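Local coordinates for A1 protein (Enterobacteria phage Qbeta, PDB 3RLK), which forms the read-through extension of the phage coat protein, carried by a minor component of the virion that is probably needed for infection, at residues V40-P43 with N47-W50; D116-K121 with N139-L144; D80-Y85 with D146-H151; A105-M110 with I129-Y134; G158-P163 with A168-F173. All coordinates share one frame; numbering follows the deposited sequence.

Contact 1 of 5, residues V40-P43 with N47-W50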
# COMPACT_ATOMS: atom_id res chain seq x y z
N VAL A 40 19.95 -9.56 5.57
CA VAL A 40 19.26 -10.10 6.74
C VAL A 40 19.87 -9.73 8.09
O VAL A 40 21.07 -9.97 8.37
CB VAL A 40 19.15 -11.64 6.65
CG1 VAL A 40 18.49 -12.18 7.84
CG2 VAL A 40 18.36 -12.02 5.38
N TYR A 41 19.03 -9.20 8.95
CA TYR A 41 19.38 -8.92 10.33
C TYR A 41 19.21 -10.12 11.25
O TYR A 41 20.12 -10.44 12.07
CB TYR A 41 18.60 -7.68 10.80
CG TYR A 41 18.73 -7.35 12.25
CD1 TYR A 41 19.87 -6.68 12.72
CD2 TYR A 41 17.70 -7.64 13.14
CE1 TYR A 41 19.97 -6.29 14.11
CE2 TYR A 41 17.80 -7.27 14.50
CZ TYR A 41 18.92 -6.61 14.95
OH TYR A 41 18.99 -6.27 16.28
N GLU A 42 18.08 -10.82 11.13
CA GLU A 42 17.89 -12.02 11.90
C GLU A 42 17.09 -13.00 11.02
O GLU A 42 16.08 -12.59 10.46
CB GLU A 42 17.13 -11.69 13.18
CG GLU A 42 16.89 -12.88 14.10
CD GLU A 42 15.87 -12.57 15.21
OE1 GLU A 42 15.75 -11.39 15.62
OE2 GLU A 42 15.17 -13.48 15.66
N PRO A 43 17.55 -14.27 10.89
CA PRO A 43 16.85 -15.33 10.20
C PRO A 43 15.46 -15.59 10.83
O PRO A 43 15.27 -15.24 12.00
CB PRO A 43 17.71 -16.58 10.49
CG PRO A 43 19.04 -16.07 10.92
CD PRO A 43 18.79 -14.75 11.56
N ASN A 47 8.56 -19.31 15.72
CA ASN A 47 7.43 -18.43 16.01
C ASN A 47 7.32 -17.19 15.10
O ASN A 47 6.26 -16.57 14.98
CB ASN A 47 7.50 -18.00 17.47
CG ASN A 47 6.92 -19.05 18.42
OD1 ASN A 47 7.14 -19.01 19.63
ND2 ASN A 47 6.11 -19.96 17.87
N ARG A 48 8.43 -16.85 14.47
CA ARG A 48 8.44 -15.73 13.51
C ARG A 48 9.00 -16.20 12.16
O ARG A 48 10.21 -16.17 11.95
CB ARG A 48 9.19 -14.49 14.02
CG ARG A 48 8.84 -13.20 13.25
CD ARG A 48 10.04 -12.34 12.70
NE ARG A 48 11.06 -12.23 13.65
CZ ARG A 48 12.30 -12.69 13.59
NH1 ARG A 48 12.91 -13.23 12.52
NH2 ARG A 48 12.95 -12.51 14.67
N PRO A 49 8.12 -16.65 11.26
CA PRO A 49 8.56 -17.41 10.10
C PRO A 49 9.09 -16.50 8.98
O PRO A 49 9.12 -16.93 7.85
CB PRO A 49 7.29 -18.22 9.68
CG PRO A 49 6.15 -17.42 10.24
CD PRO A 49 6.67 -16.81 11.53
N TRP A 50 9.52 -15.29 9.31
CA TRP A 50 10.04 -14.34 8.29
C TRP A 50 11.35 -13.73 8.81
O TRP A 50 11.48 -13.58 10.01
CB TRP A 50 9.01 -13.25 7.93
CG TRP A 50 8.45 -12.47 9.08
CD1 TRP A 50 8.98 -11.37 9.65
CD2 TRP A 50 7.24 -12.74 9.78
NE1 TRP A 50 8.20 -10.93 10.66
CE2 TRP A 50 7.11 -11.75 10.77
CE3 TRP A 50 6.23 -13.72 9.65
CZ2 TRP A 50 6.02 -11.71 11.66
CZ3 TRP A 50 5.16 -13.71 10.56
CH2 TRP A 50 5.07 -12.71 11.55

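Contact 2 of 5, residues D116-K121 with N139-L144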
# COMPACT_ATOMS: atom_id res chain seq x y z
N ASP A 116 3.19 -7.92 -0.50
CA ASP A 116 4.55 -8.21 -0.01
C ASP A 116 4.95 -7.17 1.02
O ASP A 116 4.98 -5.96 0.73
CB ASP A 116 5.58 -8.13 -1.15
CG ASP A 116 5.34 -9.19 -2.22
OD1 ASP A 116 5.41 -10.37 -1.86
OD2 ASP A 116 5.11 -8.84 -3.40
N ILE A 117 5.26 -7.64 2.23
CA ILE A 117 5.52 -6.76 3.36
C ILE A 117 6.79 -7.35 4.02
O ILE A 117 6.86 -8.56 4.18
CB ILE A 117 4.36 -6.83 4.34
CG1 ILE A 117 3.01 -6.66 3.60
CG2 ILE A 117 4.58 -5.84 5.50
CD1 ILE A 117 1.82 -7.05 4.50
N ARG A 118 7.80 -6.54 4.31
CA ARG A 118 9.04 -7.07 4.98
C ARG A 118 9.21 -6.38 6.29
O ARG A 118 8.96 -5.17 6.41
CB ARG A 118 10.30 -6.91 4.10
CG ARG A 118 10.31 -7.94 2.97
CD ARG A 118 11.61 -7.93 2.16
NE ARG A 118 11.60 -9.04 1.21
CZ ARG A 118 12.60 -9.37 0.38
NH1 ARG A 118 13.75 -8.74 0.42
NH2 ARG A 118 12.41 -10.39 -0.48
N GLU A 119 9.68 -7.11 7.31
CA GLU A 119 10.00 -6.43 8.58
C GLU A 119 11.45 -5.95 8.56
O GLU A 119 12.35 -6.73 8.17
CB GLU A 119 9.84 -7.45 9.72
CG GLU A 119 9.81 -6.80 11.10
CD GLU A 119 8.99 -7.61 12.07
OE1 GLU A 119 9.07 -8.85 12.01
OE2 GLU A 119 8.25 -7.00 12.86
N GLY A 120 11.72 -4.72 8.99
CA GLY A 120 13.14 -4.31 8.93
C GLY A 120 13.53 -3.38 10.08
O GLY A 120 12.70 -2.65 10.67
N LYS A 121 14.83 -3.40 10.34
CA LYS A 121 15.42 -2.63 11.40
C LYS A 121 16.03 -1.33 10.82
O LYS A 121 16.89 -1.38 9.99
CB LYS A 121 16.51 -3.43 12.13
CG LYS A 121 17.06 -2.59 13.36
CD LYS A 121 18.26 -3.23 13.96
CE LYS A 121 18.78 -2.39 15.14
NZ LYS A 121 17.80 -2.33 16.33
N ASN A 139 9.96 -0.15 -7.10
CA ASN A 139 10.80 -1.23 -6.52
C ASN A 139 11.54 -0.79 -5.25
O ASN A 139 12.78 -0.80 -5.20
CB ASN A 139 11.81 -1.72 -7.59
CG ASN A 139 12.62 -2.94 -7.15
OD1 ASN A 139 12.09 -3.89 -6.59
ND2 ASN A 139 13.92 -2.94 -7.52
N ALA A 140 10.79 -0.45 -4.21
CA ALA A 140 11.37 0.05 -2.99
C ALA A 140 10.29 -0.18 -1.96
O ALA A 140 9.09 -0.45 -2.29
CB ALA A 140 11.76 1.54 -3.11
N TYR A 141 10.67 0.04 -0.72
CA TYR A 141 9.82 -0.28 0.43
C TYR A 141 9.50 1.02 1.17
O TYR A 141 10.29 1.95 1.21
CB TYR A 141 10.57 -1.20 1.38
CG TYR A 141 10.67 -2.58 0.89
CD1 TYR A 141 9.68 -3.52 1.22
CD2 TYR A 141 11.71 -2.95 0.05
CE1 TYR A 141 9.76 -4.89 0.68
CE2 TYR A 141 11.82 -4.27 -0.46
CZ TYR A 141 10.85 -5.21 -0.13
OH TYR A 141 11.00 -6.49 -0.65
N CYS A 142 8.34 1.04 1.79
CA CYS A 142 7.94 2.28 2.55
C CYS A 142 7.39 1.83 3.92
O CYS A 142 6.65 0.82 3.97
CB CYS A 142 6.87 3.04 1.74
SG CYS A 142 6.54 4.68 2.49
N SER A 143 7.80 2.48 5.02
CA SER A 143 7.41 2.07 6.39
C SER A 143 5.91 2.35 6.63
O SER A 143 5.52 3.52 6.48
CB SER A 143 8.16 2.89 7.40
OG SER A 143 7.70 2.54 8.70
N LEU A 144 5.14 1.34 7.06
CA LEU A 144 3.73 1.48 7.44
C LEU A 144 3.57 2.42 8.68
O LEU A 144 2.55 3.16 8.85
CB LEU A 144 3.12 0.06 7.66
CG LEU A 144 3.02 -0.65 6.29
CD1 LEU A 144 2.85 -2.18 6.56
CD2 LEU A 144 1.84 -0.03 5.45

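Contact 3 of 5, residues D80-Y85 with D146-H151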
# COMPACT_ATOMS: atom_id res chain seq x y z
N ASP A 80 -9.05 2.38 8.83
CA ASP A 80 -8.52 2.56 10.18
C ASP A 80 -8.86 3.92 10.79
O ASP A 80 -8.25 4.33 11.81
CB ASP A 80 -6.99 2.27 10.20
CG ASP A 80 -6.23 3.07 9.18
OD1 ASP A 80 -6.82 4.02 8.61
OD2 ASP A 80 -4.99 2.80 8.95
N SER A 81 -9.81 4.64 10.17
CA SER A 81 -10.28 5.97 10.63
C SER A 81 -9.23 7.08 10.70
O SER A 81 -9.45 8.11 11.33
CB SER A 81 -10.95 5.81 11.98
OG SER A 81 -12.18 5.14 11.80
N ARG A 82 -8.10 6.91 10.03
CA ARG A 82 -7.06 7.95 10.11
C ARG A 82 -7.42 9.27 9.42
O ARG A 82 -6.77 10.33 9.64
CB ARG A 82 -5.75 7.39 9.57
CG ARG A 82 -5.20 6.25 10.44
CD ARG A 82 -3.76 5.83 9.99
NE ARG A 82 -3.76 5.32 8.59
CZ ARG A 82 -3.41 6.00 7.49
NH1 ARG A 82 -2.93 7.27 7.54
NH2 ARG A 82 -3.55 5.37 6.29
N LEU A 83 -8.43 9.19 8.53
CA LEU A 83 -8.86 10.34 7.75
C LEU A 83 -10.17 10.90 8.24
O LEU A 83 -10.72 11.81 7.63
CB LEU A 83 -9.01 9.95 6.27
CG LEU A 83 -7.75 9.34 5.67
CD1 LEU A 83 -8.04 8.88 4.30
CD2 LEU A 83 -6.63 10.41 5.64
N SER A 84 -10.69 10.36 9.33
CA SER A 84 -12.02 10.77 9.76
C SER A 84 -12.09 12.10 10.52
O SER A 84 -13.17 12.58 10.79
CB SER A 84 -12.68 9.66 10.61
OG SER A 84 -11.91 9.39 11.79
N TYR A 85 -10.95 12.67 10.87
CA TYR A 85 -10.89 13.76 11.84
C TYR A 85 -11.10 15.14 11.19
O TYR A 85 -11.27 16.15 11.87
CB TYR A 85 -9.55 13.66 12.64
CG TYR A 85 -8.31 14.05 11.82
CD1 TYR A 85 -7.67 13.11 10.95
CD2 TYR A 85 -7.81 15.32 11.89
CE1 TYR A 85 -6.57 13.50 10.21
CE2 TYR A 85 -6.62 15.71 11.16
CZ TYR A 85 -6.03 14.79 10.34
OH TYR A 85 -4.92 15.18 9.60
N ASP A 146 5.51 5.09 9.17
CA ASP A 146 5.59 6.44 8.65
C ASP A 146 4.25 6.87 7.97
O ASP A 146 3.73 7.93 8.27
CB ASP A 146 6.72 6.58 7.60
CG ASP A 146 8.13 6.43 8.17
OD1 ASP A 146 8.27 6.22 9.39
OD2 ASP A 146 9.12 6.57 7.37
N ILE A 147 3.73 6.03 7.08
CA ILE A 147 2.47 6.33 6.34
C ILE A 147 1.30 6.64 7.33
O ILE A 147 0.50 7.53 7.09
CB ILE A 147 2.11 5.12 5.41
CG1 ILE A 147 3.24 4.96 4.37
CG2 ILE A 147 0.67 5.28 4.82
CD1 ILE A 147 3.15 3.64 3.55
N ALA A 148 1.16 5.85 8.38
CA ALA A 148 0.06 5.94 9.29
C ALA A 148 0.30 6.77 10.59
O ALA A 148 -0.50 6.71 11.53
CB ALA A 148 -0.48 4.51 9.63
N ALA A 149 1.38 7.54 10.63
CA ALA A 149 1.74 8.34 11.83
C ALA A 149 0.74 9.45 12.05
O ALA A 149 0.07 9.93 11.16
CB ALA A 149 3.11 8.96 11.69
N TYR A 150 0.65 9.86 13.30
CA TYR A 150 -0.24 10.94 13.69
C TYR A 150 -0.01 12.12 12.76
O TYR A 150 1.13 12.57 12.57
CB TYR A 150 0.03 11.29 15.14
CG TYR A 150 -0.89 12.31 15.74
CD1 TYR A 150 -2.24 12.02 15.96
CD2 TYR A 150 -0.40 13.57 16.13
CE1 TYR A 150 -3.08 12.97 16.54
CE2 TYR A 150 -1.21 14.50 16.69
CZ TYR A 150 -2.55 14.21 16.91
OH TYR A 150 -3.30 15.21 17.52
N HIS A 151 -1.10 12.57 12.12
CA HIS A 151 -1.06 13.70 11.16
C HIS A 151 -0.29 13.52 9.85
O HIS A 151 -0.15 14.52 9.10
CB HIS A 151 -0.62 15.04 11.81
CG HIS A 151 -1.72 15.68 12.63
ND1 HIS A 151 -1.46 16.42 13.77
CD2 HIS A 151 -3.08 15.64 12.50
CE1 HIS A 151 -2.61 16.84 14.28
NE2 HIS A 151 -3.61 16.37 13.55
O HOH W 1 -2.18 9.22 9.33
O HOH W 2 -2.07 16.49 8.88

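Contact 4 of 5, residues A105-M110 with I129-Y134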
# COMPACT_ATOMS: atom_id res chain seq x y z
N ALA A 105 0.17 -3.65 8.76
CA ALA A 105 1.30 -3.75 9.74
C ALA A 105 1.12 -4.90 10.78
O ALA A 105 1.96 -5.12 11.67
CB ALA A 105 1.58 -2.37 10.42
N THR A 106 -0.00 -5.60 10.70
CA THR A 106 -0.31 -6.64 11.69
C THR A 106 0.44 -7.94 11.42
O THR A 106 0.90 -8.23 10.31
CB THR A 106 -1.84 -6.97 11.77
OG1 THR A 106 -2.25 -7.64 10.58
CG2 THR A 106 -2.65 -5.67 12.03
N ASP A 107 0.61 -8.70 12.49
CA ASP A 107 1.19 -10.04 12.38
C ASP A 107 0.44 -10.91 11.38
O ASP A 107 1.03 -11.68 10.62
CB ASP A 107 1.18 -10.71 13.77
CG ASP A 107 2.35 -10.29 14.63
OD1 ASP A 107 3.09 -9.35 14.25
OD2 ASP A 107 2.53 -10.88 15.73
N GLN A 108 -0.88 -10.78 11.42
CA GLN A 108 -1.71 -11.40 10.44
C GLN A 108 -1.30 -11.09 8.99
O GLN A 108 -1.18 -11.99 8.14
CB GLN A 108 -3.14 -10.92 10.71
CG GLN A 108 -4.13 -11.65 9.88
CD GLN A 108 -4.16 -13.10 10.22
OE1 GLN A 108 -4.52 -13.48 11.34
NE2 GLN A 108 -3.82 -13.93 9.25
N ALA A 109 -1.14 -9.81 8.68
CA ALA A 109 -0.78 -9.44 7.31
C ALA A 109 0.62 -10.00 6.96
O ALA A 109 0.84 -10.51 5.85
CB ALA A 109 -0.85 -7.94 7.14
N MET A 110 1.50 -9.95 7.92
CA MET A 110 2.85 -10.54 7.73
C MET A 110 2.83 -12.06 7.46
O MET A 110 3.60 -12.53 6.62
CB MET A 110 3.77 -10.23 8.91
CG MET A 110 4.26 -8.79 9.08
SD MET A 110 5.29 -8.25 7.71
CE MET A 110 6.13 -9.72 7.25
N ILE A 129 12.28 -1.31 14.75
CA ILE A 129 11.93 -2.39 13.85
C ILE A 129 10.50 -2.15 13.37
O ILE A 129 9.58 -2.05 14.19
CB ILE A 129 12.16 -3.79 14.49
CG1 ILE A 129 13.69 -4.05 14.69
CG2 ILE A 129 11.55 -4.86 13.61
CD1 ILE A 129 14.04 -5.32 15.53
N GLU A 130 10.33 -2.01 12.06
CA GLU A 130 9.02 -1.59 11.50
C GLU A 130 8.60 -2.53 10.41
O GLU A 130 9.39 -3.41 10.00
CB GLU A 130 9.11 -0.13 11.01
CG GLU A 130 9.21 0.82 12.22
CD GLU A 130 9.34 2.30 11.87
OE1 GLU A 130 9.37 2.60 10.65
OE2 GLU A 130 9.37 3.14 12.86
N ARG A 131 7.34 -2.43 9.97
CA ARG A 131 6.91 -3.21 8.80
C ARG A 131 6.79 -2.32 7.57
O ARG A 131 6.25 -1.15 7.66
CB ARG A 131 5.61 -3.99 9.10
CG ARG A 131 6.00 -5.27 9.85
CD ARG A 131 5.18 -5.53 10.96
NE ARG A 131 5.73 -6.59 11.86
CZ ARG A 131 4.97 -7.43 12.54
NH1 ARG A 131 3.65 -7.38 12.37
NH2 ARG A 131 5.52 -8.32 13.37
N PHE A 132 7.32 -2.84 6.43
CA PHE A 132 7.54 -2.04 5.24
C PHE A 132 6.75 -2.65 4.07
O PHE A 132 6.92 -3.86 3.72
CB PHE A 132 9.02 -2.02 4.84
CG PHE A 132 9.88 -1.29 5.77
CD1 PHE A 132 10.34 -0.03 5.45
CD2 PHE A 132 10.22 -1.85 6.98
CE1 PHE A 132 11.23 0.67 6.36
CE2 PHE A 132 11.05 -1.21 7.88
CZ PHE A 132 11.54 0.05 7.60
N ILE A 133 5.86 -1.85 3.48
CA ILE A 133 5.11 -2.37 2.31
C ILE A 133 6.00 -2.27 1.08
O ILE A 133 6.74 -1.27 0.91
CB ILE A 133 3.77 -1.54 2.18
CG1 ILE A 133 2.85 -2.20 1.15
CG2 ILE A 133 4.05 -0.02 1.99
CD1 ILE A 133 2.34 -3.58 1.62
N TYR A 134 5.98 -3.31 0.24
CA TYR A 134 6.76 -3.22 -1.00
C TYR A 134 5.96 -2.43 -2.04
O TYR A 134 4.73 -2.68 -2.19
CB TYR A 134 7.10 -4.64 -1.53
CG TYR A 134 7.81 -4.61 -2.87
CD1 TYR A 134 9.13 -4.09 -3.00
CD2 TYR A 134 7.19 -5.13 -4.00
CE1 TYR A 134 9.77 -4.08 -4.24
CE2 TYR A 134 7.85 -5.15 -5.25
CZ TYR A 134 9.14 -4.62 -5.36
OH TYR A 134 9.79 -4.62 -6.58

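Contact 5 of 5, residues G158-P163 with A168-F173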
# COMPACT_ATOMS: atom_id res chain seq x y z
N GLY A 158 -4.54 1.60 -4.06
CA GLY A 158 -4.52 0.52 -5.03
C GLY A 158 -5.59 0.66 -6.13
O GLY A 158 -6.27 1.67 -6.20
N PHE A 159 -5.62 -0.30 -7.04
CA PHE A 159 -6.61 -0.24 -8.08
C PHE A 159 -7.16 -1.64 -8.27
O PHE A 159 -6.42 -2.60 -8.48
CB PHE A 159 -6.07 0.37 -9.38
CG PHE A 159 -7.11 0.43 -10.50
CD1 PHE A 159 -7.80 1.60 -10.79
CD2 PHE A 159 -7.33 -0.73 -11.29
CE1 PHE A 159 -8.78 1.61 -11.78
CE2 PHE A 159 -8.33 -0.75 -12.30
CZ PHE A 159 -9.02 0.41 -12.56
N TRP A 160 -8.49 -1.75 -8.13
CA TRP A 160 -9.17 -3.05 -8.11
C TRP A 160 -9.34 -3.55 -9.55
O TRP A 160 -10.05 -2.89 -10.42
CB TRP A 160 -10.57 -2.90 -7.45
CG TRP A 160 -11.16 -4.20 -7.24
CD1 TRP A 160 -12.08 -4.84 -8.03
CD2 TRP A 160 -10.91 -5.07 -6.14
NE1 TRP A 160 -12.41 -6.05 -7.48
CE2 TRP A 160 -11.67 -6.24 -6.35
CE3 TRP A 160 -10.05 -5.01 -5.02
CZ2 TRP A 160 -11.66 -7.28 -5.46
CZ3 TRP A 160 -10.05 -6.06 -4.12
CH2 TRP A 160 -10.82 -7.21 -4.38
N ARG A 161 -8.74 -4.71 -9.78
CA ARG A 161 -8.62 -5.32 -11.12
C ARG A 161 -9.53 -6.52 -11.29
O ARG A 161 -9.72 -6.99 -12.42
CB ARG A 161 -7.17 -5.78 -11.35
CG ARG A 161 -6.24 -4.57 -11.38
CD ARG A 161 -4.96 -4.95 -12.08
NE ARG A 161 -5.16 -5.16 -13.53
CZ ARG A 161 -4.48 -6.07 -14.25
NH1 ARG A 161 -3.51 -6.82 -13.66
NH2 ARG A 161 -4.69 -6.16 -15.60
N ASP A 162 -10.11 -7.02 -10.19
CA ASP A 162 -10.84 -8.30 -10.21
C ASP A 162 -12.24 -8.08 -10.79
O ASP A 162 -13.03 -7.31 -10.23
CB ASP A 162 -10.90 -8.91 -8.79
CG ASP A 162 -11.51 -10.35 -8.74
OD1 ASP A 162 -12.18 -10.82 -9.67
OD2 ASP A 162 -11.32 -11.04 -7.72
N PRO A 163 -12.55 -8.76 -11.93
CA PRO A 163 -13.84 -8.55 -12.54
C PRO A 163 -14.95 -9.35 -11.85
O PRO A 163 -16.11 -9.19 -12.23
CB PRO A 163 -13.63 -9.06 -13.97
CG PRO A 163 -12.55 -10.24 -13.78
CD PRO A 163 -11.64 -9.55 -12.80
N ALA A 168 -17.07 -5.32 -8.23
CA ALA A 168 -17.32 -4.62 -6.92
C ALA A 168 -16.13 -4.77 -5.95
O ALA A 168 -15.64 -5.89 -5.71
CB ALA A 168 -18.57 -5.15 -6.30
N ILE A 169 -15.73 -3.65 -5.33
CA ILE A 169 -14.63 -3.65 -4.34
C ILE A 169 -15.20 -4.06 -2.97
O ILE A 169 -16.24 -3.51 -2.56
CB ILE A 169 -13.93 -2.26 -4.27
CG1 ILE A 169 -13.49 -1.86 -5.67
CG2 ILE A 169 -12.71 -2.35 -3.29
CD1 ILE A 169 -12.91 -0.46 -5.75
N PRO A 170 -14.61 -5.08 -2.33
CA PRO A 170 -15.13 -5.61 -1.04
C PRO A 170 -15.11 -4.52 0.04
O PRO A 170 -14.36 -3.52 -0.03
CB PRO A 170 -14.12 -6.73 -0.68
CG PRO A 170 -13.45 -7.09 -1.99
CD PRO A 170 -13.42 -5.84 -2.80
N PHE A 171 -15.95 -4.71 1.04
CA PHE A 171 -15.90 -3.89 2.22
C PHE A 171 -15.13 -4.64 3.33
O PHE A 171 -15.26 -4.32 4.53
CB PHE A 171 -17.34 -3.62 2.62
CG PHE A 171 -18.05 -2.75 1.64
CD1 PHE A 171 -17.94 -1.35 1.74
CD2 PHE A 171 -18.78 -3.33 0.59
CE1 PHE A 171 -18.58 -0.51 0.79
CE2 PHE A 171 -19.44 -2.50 -0.38
CZ PHE A 171 -19.32 -1.09 -0.28
N ASP A 172 -14.38 -5.69 2.93
CA ASP A 172 -13.61 -6.49 3.88
C ASP A 172 -12.17 -6.54 3.33
O ASP A 172 -11.92 -7.16 2.29
CB ASP A 172 -14.23 -7.88 4.06
CG ASP A 172 -13.30 -8.85 4.82
OD1 ASP A 172 -12.21 -8.44 5.29
OD2 ASP A 172 -13.72 -10.02 5.04
N PHE A 173 -11.25 -5.88 4.04
CA PHE A 173 -9.89 -5.70 3.52
C PHE A 173 -9.13 -7.03 3.40
O PHE A 173 -8.20 -7.17 2.61
CB PHE A 173 -9.08 -4.64 4.33
CG PHE A 173 -7.75 -4.38 3.72
CD1 PHE A 173 -7.65 -3.76 2.49
CD2 PHE A 173 -6.57 -4.87 4.36
CE1 PHE A 173 -6.42 -3.56 1.87
CE2 PHE A 173 -5.33 -4.70 3.73
CZ PHE A 173 -5.25 -4.08 2.50
O HOH W 3 -14.58 -8.05 -7.24

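Contact 1 of 5, residues V40-P43 with N47-W50
Glu42 and Pro43 run off the end of strand 40-42 and the chain returns irregularly through Arg48, the two arms coming no closer at CA than 7.1 Å, between Pro43 and Trp50. Arg48 spans that gap. Its side chain kinks at chi2 and again at chi3 (-44°), which presents the edge of the guanidinium to both partners. Arg48 NH2 lies 2.6 Å from Glu42 OE2 in a salt bridge; the hydrogen bond within it is weak. Glu42 reaches in with an extended chain, its carboxylate plane stands 80° from the guanidinium, and across the contact only NH2 of the guanidinium bonds to it. All this happens in the connection between antiparallel strands 40-42 and 52-58, just where Tyr41 and Glu42 both face Ile52 in a classic beta bulge. NH1 joins the two arms through their backbones. Arg48 NH1 meets Pro43 O at 3.1 Å from above the carbonyl plane, whereas Trp50 O, 2.9 Å from Arg48 NH1, receives an almost straight bond (177°) lying in both the carbonyl and the guanidinium planes. Nearer its root, Arg48 CG rests over the rim of one face of the Trp50 indole, whose NE1 is hydrogen-bonded to Glu119 on strand 117-121.

Contact 2 of 5, residues D116-K121 with N139-L144
This is a buried contact within the mixed sheet, between segments whose strands are not neighbours: Arg118 and Ile117 of strand 117-121 reach Tyr141 of strand 140-143 and Leu144, which opens the helix that follows, past strand 129-135, which lies between and pairs antiparallel with both strands. The CA atoms of Arg118 and Tyr141 are accordingly 8.2 Å apart, and side chains make the whole contact. Arg118 and Tyr141 both point toward the opposing strand. The arginine is extended from CG to NE and crosses the phenol end of Tyr141 obliquely, with Arg118 CD 3.6 Å from Tyr141 CZ. Tyr141 OH sits over one face of the Arg118 guanidinium, 3.1 Å above its plane and displaced toward the rim, the two flat groups being only 25° apart. At the other pair Ile117 and Leu144 meet at about a right angle. With CG1 of Ile117 beside the backbone N (chi1 -49°), CG2 is the branch that meets Leu144 CD1, at 4.2 Å. Arg118 NE is 3.2 Å from Tyr141 OH, yet the angle is too poor for a hydrogen bond. NH1 instead bonds to Leu37 O and forms a salt bridge with Glu38, so toward Tyr141 the arginine probably serves mainly as a flat surface.

Contact 3 of 5, residues D80-Y85 with D146-H151
Arg82 lies close against Ala148, just where the chain leaves helix 144-147, and this is the tight half of the contact. Ala148 CB sits over one face of the guanidinium, 3.5 Å from Arg82 NE, and CD of the arginine also touches this methyl. A bend at chi3 (-62°) turns the guanidinium so that its edge faces Asp80: Arg82 NE makes a salt bridge to Asp80 OD2 at 2.8 Å, in the guanidinium plane, while NH2 bonds to Gly154 O. Arg82 belongs to the type I beta turn from Ser81 to Ser84, closed by Ser84 N and OG on Ser81 O. The other half is looser and exposed. Tyr85 and His151 meet obliquely, centroids 5.5 Å apart, with Tyr85 OH at the edge of the imidazole, 3.5 Å from His151 CD2. Waters fill in for direct bonds: one accepts from Arg82 NH1 at 2.8 Å and donates to Ala149 O, and another donates to both Tyr85 OH and His151 O, while the phenol's direct protein bond is to Asp153. The 80-85 loop is thus joined to the end of the helix and the loop after it without one direct hydrogen bond across the contact, and the arginine's charge is probably balanced mainly by Asp80 of its own loop.

Contact 4 of 5, residues A105-M110 with I129-Y134
Arg131, on strand 129-135, drives its guanidinium edge into the start of helix 107-112. Arg131 NH1 and NH2 both bond to the same oxygen, Asp107 OD1, each at 2.8 Å; OD1 takes NH1 on its anti lone pair and meets NH2 nearly along its C-O axis. Arg131 NH1 also donates to Ala105 O at 2.9 Å, approaching from above the carbonyl plane. Across this contact that makes three bonds from two nitrogens, all about equally bent. The strongest polar partner of Arg131 lies outside the two segments: Glu119, on the neighbouring strand 117-121, forms a salt bridge with NE. Met110 closes over one face of the guanidinium: Met110 CG lies 3.6 Å from Arg131 NH1, and its chain then bends at chi2 and chi3 so that Met110 SD comes back to 3.7 Å from Arg131 CG. The Arg131 chain is itself bent at chi2 (135°), an unusual torsion that swings it from the strand toward the helix. The acceptors are set in place by an N-capped helix start. Thr106 is the N-cap, its OG1 accepting from Ala109 N at 3.1 Å and bonding to Tyr103 O, and Met110 N bonds to Thr106 O in the first turn. Asp107, the first residue of the helix, holds its carboxylate beside its own backbone N (chi1 -83°), at the edge facing Arg131. Farther out, Trp50 packs against both Arg131 and Met110.

Contact 5 of 5, residues G158-P163 with A168-F173
Trp160 and Pro170 come from opposite directions to form a CH-pi contact, where the chain has just left strand 154-159 of the three-stranded antiparallel sheet and doubles back through the loop leading toward strand 183-188. The proline meets the six-membered ring from above: Pro170 CD is 3.6 Å from that ring's centroid, 21° off the normal, and closest to Trp160 CH2 at 3.3 Å. Ile169 lies over the same face but nearer the root of the tryptophan. The two side chains slide past each other in opposite directions, so that Ile169 CG1 comes 3.6 Å from Trp160 CB while CG2 lies over the rim of the indole. Having CG anti to the backbone N (chi1 -171°) lays the Trp160 ring along the 168-170 chain, where Ile169 and Pro170 follow each other across it. Phe176 meets the indole edge-to-face, and Pro170 O is hydrogen-bonded to Arg77. At the pyrrole end the chemistry turns polar. The single N-H of Trp160 NE1 is shared between a water 3.0 Å away and, weakly, Asp162 O at 3.1 Å; the oxygen of that water lies 2.9 Å from Ala168 O.

Overall arrangement
Contacts 1, 2 and 4 sit on one side of the chain around the mixed sheet. Contact 2 is buried between strands of that sheet and relies on packing, while contacts 1 and 4, nearer the surface, use arginine salt bridges and bonds to backbone carbonyls. Contacts 2 and 4 interlock along the chain, their centres about 7 Å apart. Glu119, on a strand of contact 2, bonds Trp50 of contact 1 and Arg131 of contact 4. Contact 3 closes the chain around contacts 2 and 4 and touches contact 2 where Ile147 meets Cys142; its polar links across run through water. Contact 5 lies apart, across the chain's centre from contact 2, partly buried at the smaller sheet and mainly apolar.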